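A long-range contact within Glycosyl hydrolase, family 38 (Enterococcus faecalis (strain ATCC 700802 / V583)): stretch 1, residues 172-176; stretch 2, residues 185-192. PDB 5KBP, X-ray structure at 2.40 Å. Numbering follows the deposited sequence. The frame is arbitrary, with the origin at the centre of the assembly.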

ATOM      1  N   TYR A 172      20.077 -36.781 -18.091  1.00 70.28           N
ATOM      2  CA  TYR A 172      18.759 -37.168 -17.617  1.00 66.46           C
ATOM      3  C   TYR A 172      18.082 -36.000 -16.914  1.00 59.57           C
ATOM      4  O   TYR A 172      18.725 -35.022 -16.522  1.00 63.75           O
ATOM      5  CB  TYR A 172      18.839 -38.368 -16.665  1.00 71.04           C
ATOM      6  CG  TYR A 172      19.723 -39.487 -17.163  1.00 74.99           C
ATOM      7  CD1 TYR A 172      19.269 -40.382 -18.123  1.00 72.67           C
ATOM      8  CD2 TYR A 172      21.011 -39.653 -16.670  1.00 80.34           C
ATOM      9  CE1 TYR A 172      20.074 -41.410 -18.579  1.00 84.24           C
ATOM     10  CE2 TYR A 172      21.823 -40.675 -17.121  1.00 83.52           C
ATOM     11  CZ  TYR A 172      21.349 -41.550 -18.075  1.00 87.39           C
ATOM     12  OH  TYR A 172      22.154 -42.572 -18.527  1.00 87.87           O
ATOM     13  N   SER A 173      16.764 -36.120 -16.759  1.00 47.06           N
ATOM     14  CA  SER A 173      15.976 -35.161 -15.996  1.00 43.44           C
ATOM     15  C   SER A 173      16.080 -35.379 -14.493  1.00 46.01           C
ATOM     16  O   SER A 173      15.441 -34.645 -13.731  1.00 48.29           O
ATOM     17  CB  SER A 173      14.509 -35.221 -16.431  1.00 41.92           C
ATOM     18  OG  SER A 173      14.051 -36.560 -16.509  1.00 44.52           O
ATOM     19  N   GLU A 174      16.853 -36.370 -14.056  1.00 50.56           N
ATOM     20  CA  GLU A 174      17.184 -36.575 -12.654  1.00 47.48           C
ATOM     21  C   GLU A 174      18.693 -36.463 -12.497  1.00 54.82           C
ATOM     22  O   GLU A 174      19.447 -36.891 -13.376  1.00 57.57           O
ATOM     23  CB  GLU A 174      16.703 -37.941 -12.146  1.00 53.08           C
ATOM     24  CG  GLU A 174      15.207 -38.190 -12.285  1.00 60.25           C
ATOM     25  CD  GLU A 174      14.797 -38.542 -13.703  1.00 62.94           C
ATOM     26  OE1 GLU A 174      13.792 -37.984 -14.191  1.00 63.18           O
ATOM     27  OE2 GLU A 174      15.487 -39.371 -14.332  1.00 60.15           O
ATOM     28  N   MET A 175      19.132 -35.887 -11.383  1.00 56.97           N
ATOM     29  CA  MET A 175      20.551 -35.615 -11.202  1.00 55.94           C
ATOM     30  C   MET A 175      20.839 -35.419  -9.722  1.00 54.75           C
ATOM     31  O   MET A 175      19.931 -35.228  -8.908  1.00 51.41           O
ATOM     32  CB  MET A 175      20.985 -34.384 -12.006  1.00 57.73           C
ATOM     33  CG  MET A 175      20.440 -33.072 -11.460  1.00 61.33           C
ATOM     34  SD  MET A 175      20.481 -31.733 -12.664  1.00 65.76           S
ATOM     35  CE  MET A 175      19.353 -32.368 -13.902  1.00 65.72           C
ATOM     36  N   TRP A 176      22.125 -35.473  -9.386  1.00 52.57           N
ATOM     37  CA  TRP A 176      22.590 -35.122  -8.054  1.00 48.57           C
ATOM     38  C   TRP A 176      23.048 -33.672  -8.047  1.00 53.68           C
ATOM     39  O   TRP A 176      23.712 -33.214  -8.981  1.00 58.96           O
ATOM     40  CB  TRP A 176      23.734 -36.036  -7.612  1.00 54.60           C
ATOM     41  CG  TRP A 176      23.341 -37.473  -7.499  1.00 61.00           C
ATOM     42  CD1 TRP A 176      23.795 -38.509  -8.261  1.00 63.15           C
ATOM     43  CD2 TRP A 176      22.400 -38.034  -6.575  1.00 65.22           C
ATOM     44  NE1 TRP A 176      23.201 -39.683  -7.864  1.00 66.82           N
ATOM     45  CE2 TRP A 176      22.341 -39.418  -6.831  1.00 65.72           C
ATOM     46  CE3 TRP A 176      21.606 -37.502  -5.554  1.00 62.32           C
ATOM     47  CZ2 TRP A 176      21.518 -40.277  -6.105  1.00 65.67           C
ATOM     48  CZ3 TRP A 176      20.790 -38.356  -4.834  1.00 63.34           C
ATOM     49  CH2 TRP A 176      20.752 -39.728  -5.113  1.00 66.65           C
TER
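Stretch 2 185-192: IFGLLFAN

Residues 185-192 lie on residues 172-176 as an antiparallel β-strand neighbour, a contact built on main-chain hydrogen bonds and finished by side chains that pack on the two faces of the sheet. The strand at 185-189 runs against the strand at 174-176, their N-to-C directions 149° apart and their axes 4.7 Å apart at closest approach. Extended backbone angles, such as -106/128 at Gly187, persist through Leu189; beyond it the chain leaves the strand, and Ala191 adopts -65/-26.

As in any antiparallel pair, hydrogen-bonded and non-hydrogen-bonded pairs alternate. Met175 faces Gly187 in a hydrogen-bonded pair: Met175 N donates to Gly187 O at 2.9 Å, and Gly187 N returns a short bond of 2.6 Å to Met175 O. Two residues along, Leu189 N reaches Ser173 O at 2.9 Å. Between these sites, Glu174 pairs with Leu188 without such bonds, their CA atoms 5.0 Å apart, while Glu174 CA makes a CA-H...O contact with Gly187 O at 3.4 Å. Trp176 and Phe186 form the next non-hydrogen-bonded pair, with CA atoms 4.9 Å apart.

The alternation sorts the side chains. Glu174, Trp176, Phe186 and Leu188 share one face, where the edge of the Phe186 ring meets the face of the Trp176 six-membered ring, with planes at 76° and centroids 5.9 Å apart. Glu174 CG also rests 3.7 Å from Phe186 CZ, at the edge of that ring. Met175 occupies the other face. Gly187 leaves room there: an ideal CB on it would lie only 3.1 Å from Met175 CG. Met175 extends along the partner strand until Met175 CE lies 3.7 Å from Leu189 CB. Past the strand, Ser173 CB meets Ala191 CB at 3.9 Å.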

ATOM      1  N   ILE A 185      22.020 -33.325  -2.669  1.00 49.84           N
ATOM      2  CA  ILE A 185      20.589 -33.593  -2.675  1.00 49.72           C
ATOM      3  C   ILE A 185      20.211 -34.178  -4.033  1.00 51.58           C
ATOM      4  O   ILE A 185      20.995 -34.171  -4.981  1.00 56.51           O
ATOM      5  CB  ILE A 185      19.751 -32.336  -2.374  1.00 48.56           C
ATOM      6  CG1 ILE A 185      19.950 -31.290  -3.474  1.00 51.01           C
ATOM      7  CG2 ILE A 185      20.121 -31.760  -1.020  1.00 48.67           C
ATOM      8  CD1 ILE A 185      18.994 -30.118  -3.387  1.00 45.62           C
ATOM      9  N   PHE A 186      18.984 -34.688  -4.113  1.00 49.33           N
ATOM     10  CA  PHE A 186      18.445 -35.209  -5.362  1.00 50.48           C
ATOM     11  C   PHE A 186      17.798 -34.075  -6.148  1.00 50.73           C
ATOM     12  O   PHE A 186      16.955 -33.346  -5.616  1.00 48.65           O
ATOM     13  CB  PHE A 186      17.430 -36.320  -5.096  1.00 47.39           C
ATOM     14  CG  PHE A 186      16.738 -36.813  -6.335  1.00 48.33           C
ATOM     15  CD1 PHE A 186      17.418 -37.590  -7.257  1.00 52.76           C
ATOM     16  CD2 PHE A 186      15.412 -36.499  -6.577  1.00 50.24           C
ATOM     17  CE1 PHE A 186      16.788 -38.042  -8.399  1.00 54.00           C
ATOM     18  CE2 PHE A 186      14.775 -36.951  -7.717  1.00 51.19           C
ATOM     19  CZ  PHE A 186      15.466 -37.724  -8.629  1.00 48.32           C
ATOM     20  N   GLY A 187      18.192 -33.930  -7.410  1.00 51.94           N
ATOM     21  CA  GLY A 187      17.696 -32.870  -8.269  1.00 50.43           C
ATOM     22  C   GLY A 187      16.711 -33.415  -9.290  1.00 49.77           C
ATOM     23  O   GLY A 187      17.009 -34.374 -10.005  1.00 57.85           O
ATOM     24  N   LEU A 188      15.535 -32.790  -9.343  1.00 44.92           N
ATOM     25  CA  LEU A 188      14.487 -33.137 -10.298  1.00 43.37           C
ATOM     26  C   LEU A 188      14.315 -31.963 -11.253  1.00 47.82           C
ATOM     27  O   LEU A 188      13.810 -30.906 -10.863  1.00 52.82           O
ATOM     28  CB  LEU A 188      13.178 -33.466  -9.581  1.00 41.99           C
ATOM     29  CG  LEU A 188      12.000 -33.911 -10.453  1.00 53.42           C
ATOM     30  CD1 LEU A 188      12.368 -35.150 -11.255  1.00 58.84           C
ATOM     31  CD2 LEU A 188      10.762 -34.163  -9.605  1.00 56.45           C
ATOM     32  N   LEU A 189      14.732 -32.149 -12.501  1.00 46.51           N
ATOM     33  CA  LEU A 189      14.699 -31.092 -13.503  1.00 49.41           C
ATOM     34  C   LEU A 189      13.440 -31.213 -14.349  1.00 48.12           C
ATOM     35  O   LEU A 189      13.112 -32.301 -14.834  1.00 50.44           O
ATOM     36  CB  LEU A 189      15.937 -31.154 -14.399  1.00 48.27           C
ATOM     37  CG  LEU A 189      15.903 -30.271 -15.648  1.00 49.64           C
ATOM     38  CD1 LEU A 189      15.930 -28.796 -15.274  1.00 45.80           C
ATOM     39  CD2 LEU A 189      17.050 -30.617 -16.585  1.00 53.21           C
ATOM     40  N   PHE A 190      12.737 -30.092 -14.523  1.00 46.36           N
ATOM     41  CA  PHE A 190      11.636 -30.014 -15.481  1.00 51.19           C
ATOM     42  C   PHE A 190      12.254 -29.851 -16.867  1.00 58.30           C
ATOM     43  O   PHE A 190      12.307 -28.762 -17.443  1.00 58.73           O
ATOM     44  CB  PHE A 190      10.690 -28.868 -15.140  1.00 43.10           C
ATOM     45  CG  PHE A 190      10.077 -28.972 -13.770  1.00 43.73           C
ATOM     46  CD1 PHE A 190       9.239 -30.026 -13.450  1.00 41.15           C
ATOM     47  CD2 PHE A 190      10.327 -28.007 -12.807  1.00 46.69           C
ATOM     48  CE1 PHE A 190       8.673 -30.125 -12.192  1.00 38.33           C
ATOM     49  CE2 PHE A 190       9.763 -28.098 -11.549  1.00 49.28           C
ATOM     50  CZ  PHE A 190       8.934 -29.159 -11.241  1.00 48.72           C
ATOM     51  N   ALA A 191      12.750 -30.972 -17.404  1.00 62.83           N
ATOM     52  CA  ALA A 191      13.472 -30.934 -18.671  1.00 60.65           C
ATOM     53  C   ALA A 191      12.568 -30.518 -19.822  1.00 56.89           C
ATOM     54  O   ALA A 191      13.049 -29.983 -20.827  1.00 65.85           O
ATOM     55  CB  ALA A 191      14.109 -32.294 -18.957  1.00 54.81           C
ATOM     56  N   ASN A 192      11.265 -30.759 -19.697  1.00 46.06           N
ATOM     57  CA  ASN A 192      10.272 -30.257 -20.638  1.00 56.84           C
ATOM     58  C   ASN A 192       9.375 -29.206 -19.994  1.00 55.30           C
ATOM     59  O   ASN A 192       8.190 -29.107 -20.323  1.00 53.62           O
ATOM     60  CB  ASN A 192       9.439 -31.407 -21.203  1.00 60.23           C
ATOM     61  CG  ASN A 192      10.163 -32.165 -22.297  1.00 57.42           C
ATOM     62  OD1 ASN A 192      10.159 -31.755 -23.457  1.00 62.68           O
ATOM     63  ND2 ASN A 192      10.788 -33.279 -21.933  1.00 54.03           N
TER